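Putative oxidoreductase molybdopterin-binding subunit (Sulfolobus tokodaii, PDB 4ZOH) probably serves as the large, molybdopterin-binding subunit of an oxidoreductase of the xanthine dehydrogenase and aldehyde oxidase family, holding a pterin cytosine dinucleotide cofactor. Local coordinates at residues K576-F584 against M697-V705; V302-K310 against R336-V347. All coordinates share one frame; numbering follows the deposited sequence.

Interaction 1: K576-F584 against M697-V705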
loop_
_atom_site.group_PDB
_atom_site.type_symbol
_atom_site.label_atom_id
_atom_site.label_comp_id
_atom_site.label_asym_id
_atom_site.label_seq_id
_atom_site.Cartn_x
_atom_site.Cartn_y
_atom_site.Cartn_z
ATOM N N LYS A 576 -36.780 -21.017 -28.818
ATOM C CA LYS A 576 -37.915 -20.501 -29.561
ATOM C C LYS A 576 -37.491 -19.205 -30.222
ATOM O O LYS A 576 -36.645 -18.500 -29.688
ATOM C CB LYS A 576 -39.079 -20.188 -28.606
ATOM C CG LYS A 576 -39.877 -21.418 -28.168
ATOM C CD LYS A 576 -41.294 -20.990 -27.805
ATOM C CE LYS A 576 -42.147 -20.728 -29.055
ATOM N NZ LYS A 576 -42.687 -21.984 -29.697
ATOM N N VAL A 577 -38.053 -18.889 -31.376
ATOM C CA VAL A 577 -37.766 -17.630 -32.050
ATOM C C VAL A 577 -39.114 -16.993 -32.185
ATOM O O VAL A 577 -40.052 -17.705 -32.442
ATOM C CB VAL A 577 -37.142 -17.869 -33.459
ATOM C CG1 VAL A 577 -36.838 -16.576 -34.169
ATOM C CG2 VAL A 577 -35.854 -18.659 -33.321
ATOM N N ASP A 578 -39.235 -15.682 -32.004
ATOM C CA ASP A 578 -40.544 -15.040 -32.048
ATOM C C ASP A 578 -40.654 -14.283 -33.319
ATOM O O ASP A 578 -39.766 -14.370 -34.173
ATOM C CB ASP A 578 -40.883 -14.206 -30.783
ATOM C CG ASP A 578 -40.118 -12.912 -30.674
ATOM O OD1 ASP A 578 -40.095 -12.372 -29.560
ATOM O OD2 ASP A 578 -39.522 -12.401 -31.653
ATOM N N GLY A 579 -41.747 -13.538 -33.482
ATOM C CA GLY A 579 -41.956 -12.785 -34.723
ATOM C C GLY A 579 -41.065 -11.589 -34.940
ATOM O O GLY A 579 -41.189 -10.929 -35.968
ATOM N N THR A 580 -40.190 -11.273 -33.974
ATOM C CA THR A 580 -39.208 -10.159 -34.134
ATOM C C THR A 580 -37.836 -10.734 -34.494
ATOM O O THR A 580 -36.880 -10.007 -34.807
ATOM C CB THR A 580 -39.081 -9.268 -32.867
ATOM O OG1 THR A 580 -38.589 -10.046 -31.776
ATOM C CG2 THR A 580 -40.457 -8.612 -32.476
ATOM N N GLY A 581 -37.759 -12.055 -34.485
ATOM C CA GLY A 581 -36.511 -12.730 -34.722
ATOM C C GLY A 581 -35.614 -12.878 -33.501
ATOM O O GLY A 581 -34.455 -13.315 -33.644
ATOM N N LYS A 582 -36.173 -12.611 -32.316
ATOM C CA LYS A 582 -35.470 -12.802 -31.062
ATOM C C LYS A 582 -35.514 -14.252 -30.628
ATOM O O LYS A 582 -36.564 -14.895 -30.671
ATOM C CB LYS A 582 -36.051 -11.882 -29.964
ATOM C CG LYS A 582 -35.317 -12.032 -28.626
ATOM C CD LYS A 582 -35.914 -11.216 -27.500
ATOM C CE LYS A 582 -35.562 -9.768 -27.630
ATOM N NZ LYS A 582 -35.136 -9.266 -26.306
ATOM N N VAL A 583 -34.375 -14.753 -30.194
ATOM C CA VAL A 583 -34.213 -16.097 -29.758
ATOM C C VAL A 583 -34.353 -16.193 -28.248
ATOM O O VAL A 583 -33.710 -15.459 -27.555
ATOM C CB VAL A 583 -32.823 -16.604 -30.179
ATOM C CG1 VAL A 583 -32.516 -18.006 -29.630
ATOM C CG2 VAL A 583 -32.730 -16.678 -31.706
ATOM N N PHE A 584 -35.109 -17.159 -27.737
ATOM C CA PHE A 584 -35.237 -17.379 -26.288
ATOM C C PHE A 584 -34.773 -18.762 -26.059
ATOM O O PHE A 584 -35.274 -19.657 -26.731
ATOM C CB PHE A 584 -36.726 -17.273 -25.842
ATOM C CG PHE A 584 -37.297 -15.923 -26.101
ATOM C CD1 PHE A 584 -37.192 -14.912 -25.127
ATOM C CD2 PHE A 584 -37.816 -15.604 -27.364
ATOM C CE1 PHE A 584 -37.664 -13.626 -25.387
ATOM C CE2 PHE A 584 -38.280 -14.330 -27.635
ATOM C CZ PHE A 584 -38.224 -13.335 -26.637
ATOM N N MET A 697 -22.203 -15.824 -37.304
ATOM C CA MET A 697 -22.737 -15.382 -36.017
ATOM C C MET A 697 -22.310 -13.917 -35.736
ATOM O O MET A 697 -21.351 -13.471 -36.322
ATOM C CB MET A 697 -22.164 -16.254 -34.931
ATOM C CG MET A 697 -22.465 -17.703 -35.055
ATOM S SD MET A 697 -21.721 -18.744 -33.807
ATOM C CE MET A 697 -19.912 -18.736 -34.168
ATOM N N PRO A 698 -22.935 -13.189 -34.799
ATOM C CA PRO A 698 -24.143 -13.606 -34.072
ATOM C C PRO A 698 -25.349 -13.787 -35.083
ATOM O O PRO A 698 -25.375 -13.158 -36.161
ATOM C CB PRO A 698 -24.396 -12.378 -33.132
ATOM C CG PRO A 698 -24.023 -11.208 -34.019
ATOM C CD PRO A 698 -22.790 -11.705 -34.763
ATOM N N VAL A 699 -26.358 -14.575 -34.720
ATOM C CA VAL A 699 -27.560 -14.627 -35.539
ATOM C C VAL A 699 -28.278 -13.302 -35.353
ATOM O O VAL A 699 -28.698 -12.950 -34.261
ATOM C CB VAL A 699 -28.441 -15.833 -35.143
ATOM C CG1 VAL A 699 -29.347 -16.216 -36.277
ATOM C CG2 VAL A 699 -27.593 -17.056 -34.928
ATOM N N LYS A 700 -28.420 -12.529 -36.397
ATOM C CA LYS A 700 -29.158 -11.275 -36.221
ATOM C C LYS A 700 -30.700 -11.467 -36.232
ATOM O O LYS A 700 -31.216 -12.342 -36.943
ATOM C CB LYS A 700 -28.786 -10.291 -37.331
ATOM C CG LYS A 700 -27.335 -9.733 -37.307
ATOM C CD LYS A 700 -27.164 -8.837 -38.553
ATOM C CE LYS A 700 -26.379 -7.559 -38.322
ATOM N NZ LYS A 700 -25.164 -7.648 -39.169
ATOM N N PHE A 701 -31.431 -10.620 -35.495
ATOM C CA PHE A 701 -32.902 -10.584 -35.535
ATOM C C PHE A 701 -33.442 -10.628 -36.990
ATOM O O PHE A 701 -34.270 -11.504 -37.323
ATOM C CB PHE A 701 -33.443 -9.330 -34.784
ATOM C CG PHE A 701 -33.276 -9.373 -33.279
ATOM C CD1 PHE A 701 -32.570 -10.424 -32.636
ATOM C CD2 PHE A 701 -33.800 -8.354 -32.488
ATOM C CE1 PHE A 701 -32.403 -10.449 -31.259
ATOM C CE2 PHE A 701 -33.651 -8.382 -31.086
ATOM C CZ PHE A 701 -32.958 -9.434 -30.477
ATOM N N GLU A 702 -32.949 -9.723 -37.847
ATOM C CA GLU A 702 -33.434 -9.616 -39.251
ATOM C C GLU A 702 -33.172 -10.840 -40.114
ATOM O O GLU A 702 -33.806 -10.985 -41.135
ATOM C CB GLU A 702 -32.864 -8.416 -39.960
ATOM C CG GLU A 702 -31.349 -8.332 -39.971
ATOM C CD GLU A 702 -30.860 -6.905 -40.191
ATOM O OE1 GLU A 702 -31.272 -5.944 -39.473
ATOM O OE2 GLU A 702 -30.029 -6.742 -41.103
ATOM N N GLU A 703 -32.239 -11.696 -39.701
ATOM C CA GLU A 703 -31.946 -12.930 -40.411
ATOM C C GLU A 703 -32.944 -14.024 -40.043
ATOM O O GLU A 703 -32.923 -15.084 -40.641
ATOM C CB GLU A 703 -30.507 -13.396 -40.108
ATOM C CG GLU A 703 -29.415 -12.667 -40.893
ATOM C CD GLU A 703 -28.010 -12.715 -40.260
ATOM O OE1 GLU A 703 -27.741 -13.446 -39.250
ATOM O OE2 GLU A 703 -27.145 -11.974 -40.784
ATOM N N LEU A 704 -33.783 -13.776 -39.032
ATOM C CA LEU A 704 -34.701 -14.777 -38.526
ATOM C C LEU A 704 -36.204 -14.378 -38.679
ATOM O O LEU A 704 -37.060 -14.841 -37.949
ATOM C CB LEU A 704 -34.366 -15.075 -37.063
ATOM C CG LEU A 704 -32.999 -15.597 -36.675
ATOM C CD1 LEU A 704 -33.007 -16.048 -35.225
ATOM C CD2 LEU A 704 -32.600 -16.751 -37.571
ATOM N N VAL A 705 -36.522 -13.514 -39.630
ATOM C CA VAL A 705 -37.864 -13.009 -39.726
ATOM C C VAL A 705 -38.421 -13.329 -41.111
ATOM O O VAL A 705 -37.767 -13.045 -42.094
ATOM C CB VAL A 705 -37.864 -11.522 -39.274
ATOM C CG1 VAL A 705 -38.650 -10.579 -40.178
ATOM C CG2 VAL A 705 -38.338 -11.446 -37.836
HETATM O O HOH W 1 -39.714 -14.821 -36.873
#
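Phe701 lies alongside Lys582, both side chains pointing the same way. One ring face takes the CA of Lys582, a CH-pi contact with CA 4.2 Å from the ring centroid. With CG anti to the backbone N (chi1 -179°) the lysine chain starts out beside the ring, then bends further on, and CE comes 3.9 Å from Phe701 CZ. Its NZ goes on to bond the backbone of a neighbouring protein chain, and Phe701 also packs on an aromatic side chain of that chain. Cut back to alanine, Phe701 would probably leave the Lys582 aliphatic chain and that aromatic neighbour without the ring they pack on. Strands 568-577 and 583-593 form a beta hairpin here, and the C-terminal tail folds over its turn. The turn, type I from Asp578 to Gly581, is braced by an Asx turn: Asp578 OD2 accepts from Thr580 N at 2.7 Å and, through its syn lone pair, from Thr580 OG1. Leu704 CD1 sits 3.6 Å from Val583 CG2 and 4.0 Å from Val577 CG1. A side chain on Gly581 would clash with Phe701 O. Near the chain end, Val705 CG2 lies 3.4 Å from Gly579 O, and one water donates to both Asp578 O and Leu704 O.

Interaction 2: V302-K310 against R336-V347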
loop_
_atom_site.group_PDB
_atom_site.type_symbol
_atom_site.label_atom_id
_atom_site.label_comp_id
_atom_site.label_asym_id
_atom_site.label_seq_id
_atom_site.Cartn_x
_atom_site.Cartn_y
_atom_site.Cartn_z
ATOM N N VAL A 302 -7.440 -26.232 -35.911
ATOM C CA VAL A 302 -7.274 -27.285 -36.931
ATOM C C VAL A 302 -7.249 -28.638 -36.256
ATOM O O VAL A 302 -7.963 -29.548 -36.663
ATOM C CB VAL A 302 -6.007 -27.162 -37.852
ATOM C CG1 VAL A 302 -6.157 -28.105 -39.077
ATOM C CG2 VAL A 302 -5.853 -25.758 -38.383
ATOM N N ARG A 303 -6.462 -28.788 -35.212
ATOM C CA ARG A 303 -6.283 -30.119 -34.712
ATOM C C ARG A 303 -7.565 -30.717 -34.081
ATOM O O ARG A 303 -7.621 -31.913 -33.824
ATOM C CB ARG A 303 -5.060 -30.211 -33.813
ATOM C CG ARG A 303 -5.211 -29.687 -32.392
ATOM C CD ARG A 303 -3.816 -29.184 -31.942
ATOM N NE ARG A 303 -3.015 -30.360 -31.640
ATOM C CZ ARG A 303 -2.782 -30.856 -30.433
ATOM N NH1 ARG A 303 -3.218 -30.235 -29.324
ATOM N NH2 ARG A 303 -2.054 -31.964 -30.328
ATOM N N MET A 304 -8.578 -29.893 -33.823
ATOM C CA MET A 304 -9.779 -30.397 -33.127
ATOM C C MET A 304 -10.950 -30.599 -34.075
ATOM O O MET A 304 -11.964 -31.146 -33.649
ATOM C CB MET A 304 -10.237 -29.491 -31.940
ATOM C CG MET A 304 -9.165 -29.320 -30.880
ATOM S SD MET A 304 -8.626 -30.807 -30.055
ATOM C CE MET A 304 -10.196 -31.192 -29.292
ATOM N N LEU A 305 -10.834 -30.102 -35.307
ATOM C CA LEU A 305 -11.763 -30.411 -36.428
ATOM C C LEU A 305 -12.255 -31.869 -36.570
ATOM O O LEU A 305 -13.357 -32.062 -36.982
ATOM C CB LEU A 305 -11.136 -30.022 -37.765
ATOM C CG LEU A 305 -11.182 -28.539 -38.118
ATOM C CD1 LEU A 305 -10.442 -28.244 -39.424
ATOM C CD2 LEU A 305 -12.594 -28.036 -38.211
ATOM N N PRO A 306 -11.439 -32.894 -36.253
ATOM C CA PRO A 306 -12.107 -34.196 -36.374
ATOM C C PRO A 306 -13.136 -34.494 -35.249
ATOM O O PRO A 306 -13.909 -35.473 -35.345
ATOM C CB PRO A 306 -10.936 -35.208 -36.305
ATOM C CG PRO A 306 -9.675 -34.422 -36.558
ATOM C CD PRO A 306 -10.008 -33.072 -35.927
ATOM N N GLY A 307 -13.108 -33.707 -34.168
ATOM C CA GLY A 307 -14.058 -33.859 -33.095
ATOM C C GLY A 307 -14.038 -35.265 -32.503
ATOM O O GLY A 307 -12.984 -35.888 -32.341
ATOM N N ILE A 308 -15.226 -35.777 -32.197
ATOM C CA ILE A 308 -15.382 -37.090 -31.549
ATOM C C ILE A 308 -15.654 -38.193 -32.590
ATOM O O ILE A 308 -16.014 -39.297 -32.199
ATOM C CB ILE A 308 -16.569 -37.066 -30.507
ATOM C CG1 ILE A 308 -17.890 -36.627 -31.186
ATOM C CG2 ILE A 308 -16.218 -36.175 -29.319
ATOM C CD1 ILE A 308 -19.093 -37.444 -30.740
ATOM N N TYR A 309 -15.488 -37.876 -33.885
ATOM C CA TYR A 309 -15.858 -38.741 -35.010
ATOM C C TYR A 309 -14.780 -39.700 -35.593
ATOM O O TYR A 309 -13.553 -39.464 -35.526
ATOM C CB TYR A 309 -16.498 -37.902 -36.081
ATOM C CG TYR A 309 -17.589 -37.073 -35.482
ATOM C CD1 TYR A 309 -18.688 -37.676 -34.865
ATOM C CD2 TYR A 309 -17.492 -35.692 -35.424
ATOM C CE1 TYR A 309 -19.683 -36.923 -34.293
ATOM C CE2 TYR A 309 -18.479 -34.921 -34.852
ATOM C CZ TYR A 309 -19.563 -35.547 -34.253
ATOM O OH TYR A 309 -20.589 -34.810 -33.696
ATOM N N LYS A 310 -15.245 -40.790 -36.192
ATOM C CA LYS A 310 -14.317 -41.790 -36.730
ATOM C C LYS A 310 -13.951 -41.380 -38.185
ATOM O O LYS A 310 -14.102 -42.164 -39.098
ATOM C CB LYS A 310 -14.952 -43.181 -36.595
ATOM C CG LYS A 310 -15.070 -43.746 -35.170
ATOM C CD LYS A 310 -15.821 -45.107 -35.072
ATOM C CE LYS A 310 -17.126 -45.161 -35.882
ATOM N NZ LYS A 310 -18.110 -46.145 -35.309
ATOM N N ARG A 336 -10.036 -23.906 -29.541
ATOM C CA ARG A 336 -10.864 -25.133 -29.487
ATOM C C ARG A 336 -12.354 -24.908 -29.794
ATOM O O ARG A 336 -12.951 -25.749 -30.493
ATOM C CB ARG A 336 -10.646 -25.905 -28.216
ATOM C CG ARG A 336 -9.312 -26.603 -28.166
ATOM C CD ARG A 336 -8.288 -25.870 -27.321
ATOM N NE ARG A 336 -8.693 -25.914 -25.938
ATOM C CZ ARG A 336 -8.167 -25.181 -24.944
ATOM N NH1 ARG A 336 -8.650 -25.312 -23.694
ATOM N NH2 ARG A 336 -7.176 -24.317 -25.195
ATOM N N PRO A 337 -12.941 -23.745 -29.358
ATOM C CA PRO A 337 -14.329 -23.479 -29.700
ATOM C C PRO A 337 -14.546 -23.420 -31.226
ATOM O O PRO A 337 -15.582 -23.942 -31.750
ATOM C CB PRO A 337 -14.587 -22.093 -29.108
ATOM C CG PRO A 337 -13.667 -22.024 -27.974
ATOM C CD PRO A 337 -12.443 -22.761 -28.357
ATOM N N GLU A 338 -13.656 -22.717 -31.921
ATOM C CA GLU A 338 -13.792 -22.592 -33.379
ATOM C C GLU A 338 -13.792 -23.972 -34.067
ATOM O O GLU A 338 -14.660 -24.269 -34.857
ATOM C CB GLU A 338 -12.698 -21.698 -33.935
ATOM C CG GLU A 338 -12.707 -20.282 -33.357
ATOM C CD GLU A 338 -11.814 -20.137 -32.116
ATOM O OE1 GLU A 338 -12.043 -20.842 -31.088
ATOM O OE2 GLU A 338 -10.871 -19.278 -32.143
ATOM N N GLY A 339 -12.832 -24.796 -33.726
ATOM C CA GLY A 339 -12.682 -26.148 -34.296
ATOM C C GLY A 339 -13.888 -27.081 -34.022
ATOM O O GLY A 339 -14.389 -27.682 -34.959
ATOM N N ILE A 340 -14.280 -27.268 -32.741
ATOM C CA ILE A 340 -15.542 -27.955 -32.374
ATOM C C ILE A 340 -16.778 -27.303 -33.057
ATOM O O ILE A 340 -17.608 -28.007 -33.609
ATOM C CB ILE A 340 -15.703 -28.097 -30.836
ATOM C CG1 ILE A 340 -14.557 -28.891 -30.229
ATOM C CG2 ILE A 340 -17.112 -28.633 -30.418
ATOM C CD1 ILE A 340 -14.345 -30.253 -30.912
ATOM N N TYR A 341 -16.871 -25.972 -33.091
ATOM C CA TYR A 341 -17.964 -25.310 -33.766
ATOM C C TYR A 341 -18.025 -25.744 -35.253
ATOM O O TYR A 341 -19.123 -26.062 -35.773
ATOM C CB TYR A 341 -17.801 -23.808 -33.680
ATOM C CG TYR A 341 -18.610 -22.951 -34.666
ATOM C CD1 TYR A 341 -19.940 -22.642 -34.440
ATOM C CD2 TYR A 341 -17.999 -22.391 -35.825
ATOM C CE1 TYR A 341 -20.675 -21.834 -35.344
ATOM C CE2 TYR A 341 -18.720 -21.590 -36.716
ATOM C CZ TYR A 341 -20.060 -21.301 -36.484
ATOM O OH TYR A 341 -20.792 -20.428 -37.386
ATOM N N PHE A 342 -16.851 -25.708 -35.933
ATOM C CA PHE A 342 -16.776 -26.158 -37.300
ATOM C C PHE A 342 -17.269 -27.593 -37.505
ATOM O O PHE A 342 -18.185 -27.764 -38.315
ATOM C CB PHE A 342 -15.383 -25.880 -37.922
ATOM C CG PHE A 342 -15.082 -24.373 -38.108
ATOM C CD1 PHE A 342 -16.013 -23.531 -38.617
ATOM C CD2 PHE A 342 -13.855 -23.850 -37.743
ATOM C CE1 PHE A 342 -15.736 -22.170 -38.802
ATOM C CE2 PHE A 342 -13.559 -22.515 -37.930
ATOM C CZ PHE A 342 -14.499 -21.660 -38.426
ATOM N N ILE A 343 -16.726 -28.591 -36.793
ATOM C CA ILE A 343 -17.163 -29.947 -36.999
ATOM C C ILE A 343 -18.661 -30.145 -36.606
ATOM O O ILE A 343 -19.390 -30.847 -37.312
ATOM C CB ILE A 343 -16.238 -31.022 -36.360
ATOM C CG1 ILE A 343 -16.600 -32.436 -36.880
ATOM C CG2 ILE A 343 -16.192 -30.985 -34.812
ATOM C CD1 ILE A 343 -16.528 -32.578 -38.407
ATOM N N GLU A 344 -19.127 -29.503 -35.522
ATOM C CA GLU A 344 -20.522 -29.681 -35.055
ATOM C C GLU A 344 -21.526 -28.985 -35.947
ATOM O O GLU A 344 -22.645 -29.489 -36.155
ATOM C CB GLU A 344 -20.683 -29.301 -33.587
ATOM C CG GLU A 344 -19.870 -30.132 -32.657
ATOM C CD GLU A 344 -20.327 -31.589 -32.717
ATOM O OE1 GLU A 344 -21.516 -31.818 -32.360
ATOM O OE2 GLU A 344 -19.507 -32.463 -33.167
ATOM N N ARG A 345 -21.145 -27.894 -36.577
ATOM C CA ARG A 345 -22.001 -27.345 -37.594
ATOM C C ARG A 345 -22.075 -28.243 -38.861
ATOM O O ARG A 345 -23.168 -28.519 -39.391
ATOM C CB ARG A 345 -21.540 -25.960 -37.959
ATOM C CG ARG A 345 -21.739 -24.916 -36.829
ATOM C CD ARG A 345 -23.217 -24.667 -36.563
ATOM N NE ARG A 345 -23.865 -24.124 -37.745
ATOM C CZ ARG A 345 -24.842 -24.720 -38.430
ATOM N NH1 ARG A 345 -25.362 -25.885 -37.999
ATOM N NH2 ARG A 345 -25.338 -24.102 -39.520
ATOM N N ILE A 346 -20.917 -28.694 -39.333
ATOM C CA ILE A 346 -20.814 -29.520 -40.513
ATOM C C ILE A 346 -21.718 -30.763 -40.284
ATOM O O ILE A 346 -22.527 -31.024 -41.125
ATOM C CB ILE A 346 -19.321 -29.903 -40.801
ATOM C CG1 ILE A 346 -18.586 -28.707 -41.475
ATOM C CG2 ILE A 346 -19.213 -31.141 -41.708
ATOM C CD1 ILE A 346 -17.081 -28.813 -41.311
ATOM N N VAL A 347 -21.560 -31.471 -39.144
ATOM C CA VAL A 347 -22.358 -32.636 -38.762
ATOM C C VAL A 347 -23.879 -32.342 -38.884
ATOM O O VAL A 347 -24.653 -33.183 -39.407
ATOM C CB VAL A 347 -22.022 -33.097 -37.338
ATOM C CG1 VAL A 347 -23.126 -33.979 -36.760
ATOM C CG2 VAL A 347 -20.738 -33.908 -37.310
HETATM O O HOH W 2 -16.952 -33.362 -31.728
#
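Ile343 presses against the backbone of Leu305, with its CB 3.1 Å from Leu305 O. With CG1 anti to the backbone N (chi1 -168°), Ile343 sets CG1 against both that oxygen and Tyr309 CD2. This is the tight part. Beside it, Leu305 CD2 reaches Phe342 CB at 3.5 Å. Gly339 lets the backbones approach: a CB there would be tight against Met304 CB. At Gly307 a CB would clash with Ile343 CG2, and the positive phi (57°) favours glycine too. The contact joins helix 288-304, and the two beta turns that carry the chain on from Met304 to Tyr309, to helix 336-353 within the molybdopterin cofactor-binding domain. No touching residue is exposed, so the contrast is with a water-bridged spot at Glu344. There Tyr309 OH donates to the syn lone pair of Glu344 OE2 at 2.6 Å. Glu344 OE2 lies at the ring's edge, near its plane, and the two planes are only 12° apart. Val347 CG2 packs 3.5 Å from Tyr309 CE2. A water accepts from Ile308 N and donates to Glu344 OE2, while OE1 forms a salt bridge with Arg362 and accepts from Ser410 N. Met304 CG and Arg336 CG add ordinary aliphatic packing at 3.8 Å.

In the fold
The two contacts lie in different regions of the subunit, their centres about 25 Å apart, yet they touch. Met697 CE of interaction 1 packs 3.4 Å from Tyr341 CE1 of interaction 2. Arg345 of helix 336-353 pairs with Glu687 in a salt bridge and bonds to Ile694 O, just before the 697-705 segment of interaction 1. Interaction 2 is buried and approaches the cofactor: the side chain of Arg336 is about 6 Å from the pterin cytosine dinucleotide and forms salt bridges with Glu672 and Glu413. Interaction 1 is more peripheral. Its centre is about 29 Å from that of the chain, against about 19 Å for interaction 2, and it faces another protein chain of the assembly.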